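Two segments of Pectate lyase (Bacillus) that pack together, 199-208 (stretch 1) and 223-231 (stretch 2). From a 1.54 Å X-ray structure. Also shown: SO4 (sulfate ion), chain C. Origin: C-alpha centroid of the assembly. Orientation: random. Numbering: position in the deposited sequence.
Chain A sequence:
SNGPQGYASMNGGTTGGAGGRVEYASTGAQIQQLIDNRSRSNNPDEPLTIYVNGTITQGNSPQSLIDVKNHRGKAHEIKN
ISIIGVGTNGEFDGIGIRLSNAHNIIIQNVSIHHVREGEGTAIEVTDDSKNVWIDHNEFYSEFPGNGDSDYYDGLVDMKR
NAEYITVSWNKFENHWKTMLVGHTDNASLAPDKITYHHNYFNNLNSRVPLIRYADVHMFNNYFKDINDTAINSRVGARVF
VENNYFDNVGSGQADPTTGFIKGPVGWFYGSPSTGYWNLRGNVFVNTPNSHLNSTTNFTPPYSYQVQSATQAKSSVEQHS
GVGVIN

Stretch 1 199-208: NYFNNLNSRV
Stretch 2 223-231: FKDINDTAI

The two stretches run side by side, strand 200-202 beside strand 223-226, parallel at 13° with axes 4.7 Å apart. Register is fixed by CA pairs: F201 with F223 and N202 with K224 at 4.7 Å, L204 with I226 at 4.9 Å, N205 with N227 at 4.7 Å, V208 with A230 at 4.4 Å. N203 (phi/psi 58/61) and D225 (57/57) take the same left-handed conformation at paired positions. Stretch 1 turns its corner at N203, so strand 204-206 lies at 81° to strand 223-226.

Backbone bonds carry the register through the bend. K224 N donates to F201 O at 2.8 Å, N203 N to K224 O at 3.0 Å, and N227 N to L204 O at 2.8 Å; the bond from L204 N to D225 O, 3.3 Å, is weak. Beyond it, N205 O accepts from both D228 N (2.9 Å) and T229 N (3.3 Å).

V208, the residue most covered by its partner stretch, closes the contact. At phi/psi -124/58 and chi1 t (-156°), it donates from N to A230 O at 2.9 Å. Its CB lies 4.1 Å from A230 CB, its CG1 3.7 Å from F223 CE1, and its CG2 4.2 Å from I226 CD1, so one branched side chain touches three apolar partners. V208 O sits near the plane of the F223 ring, 3.5 Å from F223 CE1, and is buried without a polar partner.

N205 is covered almost as fully, with phi/psi -89/-51 and chi1 t (-170°). Its CA-to-CB bond points sideways, yet the end of the side chain comes nearer to stretch 2.

F201, phi/psi -114/104 and chi1 m (-62°), shares a face of the sheet with F223. F223, phi/psi -100/131, is also m (-65°), and the rings meet obliquely, centroids 4.9 Å apart and planes at 45°, with F201 CD2 over one face of the F223 ring, 3.7 Å from its CE1. I226, m then t, brings CD1 to 4.3 Å from F201 CB.

N202 (t) and K224 (t, t, t, m) occupy the other face, with N202 OD1 3.6 Å from K224 CG. K224 NZ forms a salt bridge to D225 OD2 at 3.0 Å. A water links N202 OD1 (2.7 Å) to D225 OD2 (2.6 Å), while another joins R207 N (2.9 Å), T229 OG1 (2.7 Å) and A230 O (2.8 Å). The rule is an apolar pair, F201 and F223, on one face, a polar pair, N202 and K224, on the other, and matched left-handed residues at N203 and D225.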

# COMPACT_ATOMS: atom_id res chain seq x y z
N ASN A 199 6.97 -6.56 3.59
CA ASN A 199 6.53 -6.75 2.21
C ASN A 199 7.67 -7.20 1.32
O ASN A 199 8.85 -6.92 1.60
CB ASN A 199 5.99 -5.42 1.63
CG ASN A 199 4.84 -4.85 2.44
OD1 ASN A 199 3.71 -5.33 2.38
ND2 ASN A 199 5.14 -3.81 3.27
N TYR A 200 7.29 -7.81 0.21
CA TYR A 200 8.21 -8.14 -0.86
C TYR A 200 7.95 -7.17 -2.00
O TYR A 200 6.79 -7.10 -2.49
CB TYR A 200 7.86 -9.54 -1.34
CG TYR A 200 8.77 -10.19 -2.35
CD1 TYR A 200 10.17 -10.15 -2.22
CD2 TYR A 200 8.24 -10.91 -3.42
CE1 TYR A 200 10.98 -10.81 -3.13
CE2 TYR A 200 9.07 -11.54 -4.32
CZ TYR A 200 10.41 -11.52 -4.17
OH TYR A 200 11.26 -12.17 -5.06
N PHE A 201 8.97 -6.41 -2.38
CA PHE A 201 8.88 -5.44 -3.49
C PHE A 201 9.80 -5.94 -4.58
O PHE A 201 11.01 -5.81 -4.46
CB PHE A 201 9.36 -4.07 -3.00
CG PHE A 201 8.52 -3.48 -1.86
CD1 PHE A 201 7.16 -3.17 -2.03
CD2 PHE A 201 9.10 -3.17 -0.64
CE1 PHE A 201 6.43 -2.59 -0.98
CE2 PHE A 201 8.41 -2.55 0.39
CZ PHE A 201 7.05 -2.27 0.24
N ASN A 202 9.28 -6.52 -5.66
CA ASN A 202 10.14 -7.26 -6.58
C ASN A 202 9.80 -6.97 -8.06
O ASN A 202 8.64 -7.02 -8.45
CB ASN A 202 9.96 -8.77 -6.30
CG ASN A 202 10.68 -9.62 -7.30
OD1 ASN A 202 11.89 -9.52 -7.45
ND2 ASN A 202 9.94 -10.51 -7.95
N ASN A 203 10.82 -6.71 -8.85
CA ASN A 203 10.65 -6.47 -10.30
C ASN A 203 9.71 -5.28 -10.56
O ASN A 203 8.64 -5.42 -11.20
CB ASN A 203 10.24 -7.71 -11.07
CG ASN A 203 10.30 -7.49 -12.56
OD1 ASN A 203 11.27 -6.92 -13.07
ND2 ASN A 203 9.29 -7.97 -13.27
N LEU A 204 10.15 -4.12 -10.07
CA LEU A 204 9.37 -2.88 -10.11
C LEU A 204 10.21 -1.84 -10.76
O LEU A 204 11.44 -1.91 -10.71
CB LEU A 204 8.98 -2.40 -8.69
CG LEU A 204 8.28 -3.49 -7.86
CD1 LEU A 204 8.24 -2.99 -6.42
CD2 LEU A 204 6.87 -3.79 -8.39
N ASN A 205 9.58 -0.81 -11.35
CA ASN A 205 10.40 0.28 -11.87
C ASN A 205 10.69 1.38 -10.84
O ASN A 205 11.83 1.83 -10.67
CB ASN A 205 9.77 0.90 -13.12
CG ASN A 205 10.72 1.86 -13.82
OD1 ASN A 205 10.42 3.06 -13.99
ND2 ASN A 205 11.86 1.37 -14.19
N SER A 206 9.64 1.87 -10.20
CA SER A 206 9.78 3.07 -9.33
C SER A 206 8.66 3.18 -8.33
O SER A 206 7.76 2.35 -8.29
CB SER A 206 9.81 4.36 -10.17
OG SER A 206 8.52 4.63 -10.71
N ARG A 207 8.74 4.22 -7.49
CA ARG A 207 7.72 4.55 -6.49
C ARG A 207 7.58 3.46 -5.45
O ARG A 207 6.53 2.80 -5.36
CB ARG A 207 6.35 4.81 -7.09
CG ARG A 207 6.27 5.91 -8.15
CD ARG A 207 4.79 6.21 -8.33
NE ARG A 207 4.56 7.26 -9.34
CZ ARG A 207 3.34 7.59 -9.78
NH1 ARG A 207 2.27 6.92 -9.36
NH2 ARG A 207 3.22 8.57 -10.68
N VAL A 208 8.63 3.26 -4.66
CA VAL A 208 8.59 2.20 -3.64
C VAL A 208 8.87 2.68 -2.21
O VAL A 208 9.81 2.18 -1.54
CB VAL A 208 9.51 0.99 -4.02
CG1 VAL A 208 9.04 -0.27 -3.33
CG2 VAL A 208 9.49 0.77 -5.54
N PHE A 223 13.35 -5.68 -0.75
CA PHE A 223 13.32 -4.97 -2.04
C PHE A 223 14.25 -5.72 -2.99
O PHE A 223 15.41 -6.00 -2.62
CB PHE A 223 13.89 -3.58 -1.87
CG PHE A 223 13.11 -2.62 -0.97
CD1 PHE A 223 12.37 -1.58 -1.54
CD2 PHE A 223 13.16 -2.71 0.42
CE1 PHE A 223 11.75 -0.61 -0.77
CE2 PHE A 223 12.54 -1.76 1.22
CZ PHE A 223 11.80 -0.70 0.63
N LYS A 224 13.80 -6.03 -4.21
CA LYS A 224 14.59 -6.85 -5.12
C LYS A 224 14.32 -6.42 -6.55
O LYS A 224 13.16 -6.28 -6.95
CB LYS A 224 14.21 -8.32 -4.97
CG LYS A 224 15.04 -9.27 -5.81
CD LYS A 224 14.69 -10.72 -5.43
CE LYS A 224 15.67 -11.69 -6.07
NZ LYS A 224 15.65 -11.60 -7.54
N ASP A 225 15.40 -6.24 -7.31
CA ASP A 225 15.27 -6.04 -8.76
C ASP A 225 14.36 -4.86 -9.05
O ASP A 225 13.35 -4.95 -9.75
CB ASP A 225 14.79 -7.32 -9.44
CG ASP A 225 15.85 -8.44 -9.41
OD1 ASP A 225 17.04 -8.16 -9.15
OD2 ASP A 225 15.48 -9.58 -9.71
N ILE A 226 14.77 -3.71 -8.51
CA ILE A 226 14.03 -2.47 -8.73
C ILE A 226 14.83 -1.67 -9.75
O ILE A 226 15.99 -1.30 -9.50
CB ILE A 226 13.76 -1.75 -7.41
CG1 ILE A 226 12.80 -2.63 -6.56
CG2 ILE A 226 13.10 -0.35 -7.68
CD1 ILE A 226 12.53 -2.13 -5.14
N ASN A 227 14.20 -1.41 -10.90
CA ASN A 227 14.95 -0.95 -12.06
C ASN A 227 15.45 0.48 -11.97
O ASN A 227 16.60 0.74 -12.33
CB ASN A 227 14.05 -1.14 -13.31
CG ASN A 227 14.78 -0.78 -14.57
OD1 ASN A 227 15.79 -1.40 -14.89
ND2 ASN A 227 14.30 0.22 -15.28
N ASP A 228 14.59 1.40 -11.54
CA ASP A 228 14.99 2.80 -11.54
C ASP A 228 15.32 3.31 -10.13
O ASP A 228 16.50 3.58 -9.83
CB ASP A 228 13.96 3.66 -12.27
CG ASP A 228 14.60 4.90 -12.89
OD1 ASP A 228 15.55 4.78 -13.70
OD2 ASP A 228 14.15 6.01 -12.56
N THR A 229 14.32 3.48 -9.29
CA THR A 229 14.54 3.90 -7.90
C THR A 229 13.51 3.24 -6.98
O THR A 229 12.43 2.82 -7.42
CB THR A 229 14.39 5.42 -7.72
OG1 THR A 229 13.09 5.82 -8.12
CG2 THR A 229 15.43 6.19 -8.60
N ALA A 230 13.81 3.22 -5.68
CA ALA A 230 12.84 2.69 -4.73
C ALA A 230 12.19 3.77 -3.89
O ALA A 230 11.23 4.41 -4.33
CB ALA A 230 13.51 1.61 -3.83
N ILE A 231 12.71 4.03 -2.70
CA ILE A 231 12.07 5.04 -1.81
C ILE A 231 12.40 6.47 -2.25
O ILE A 231 13.58 6.84 -2.33
CB ILE A 231 12.57 4.84 -0.39
CG1 ILE A 231 12.31 3.41 0.09
CG2 ILE A 231 11.90 5.86 0.57
CD1 ILE A 231 13.08 3.06 1.36
S SO4 C . 6.43 12.03 -10.59
O1 SO4 C . 6.19 13.35 -9.97
O2 SO4 C . 5.22 11.22 -10.45
O3 SO4 C . 6.78 12.22 -12.00
O4 SO4 C . 7.52 11.32 -9.90
O HOH W 1 13.02 -10.50 -9.65
O HOH W 2 13.37 -4.91 -12.54
O HOH W 3 10.83 5.96 -6.63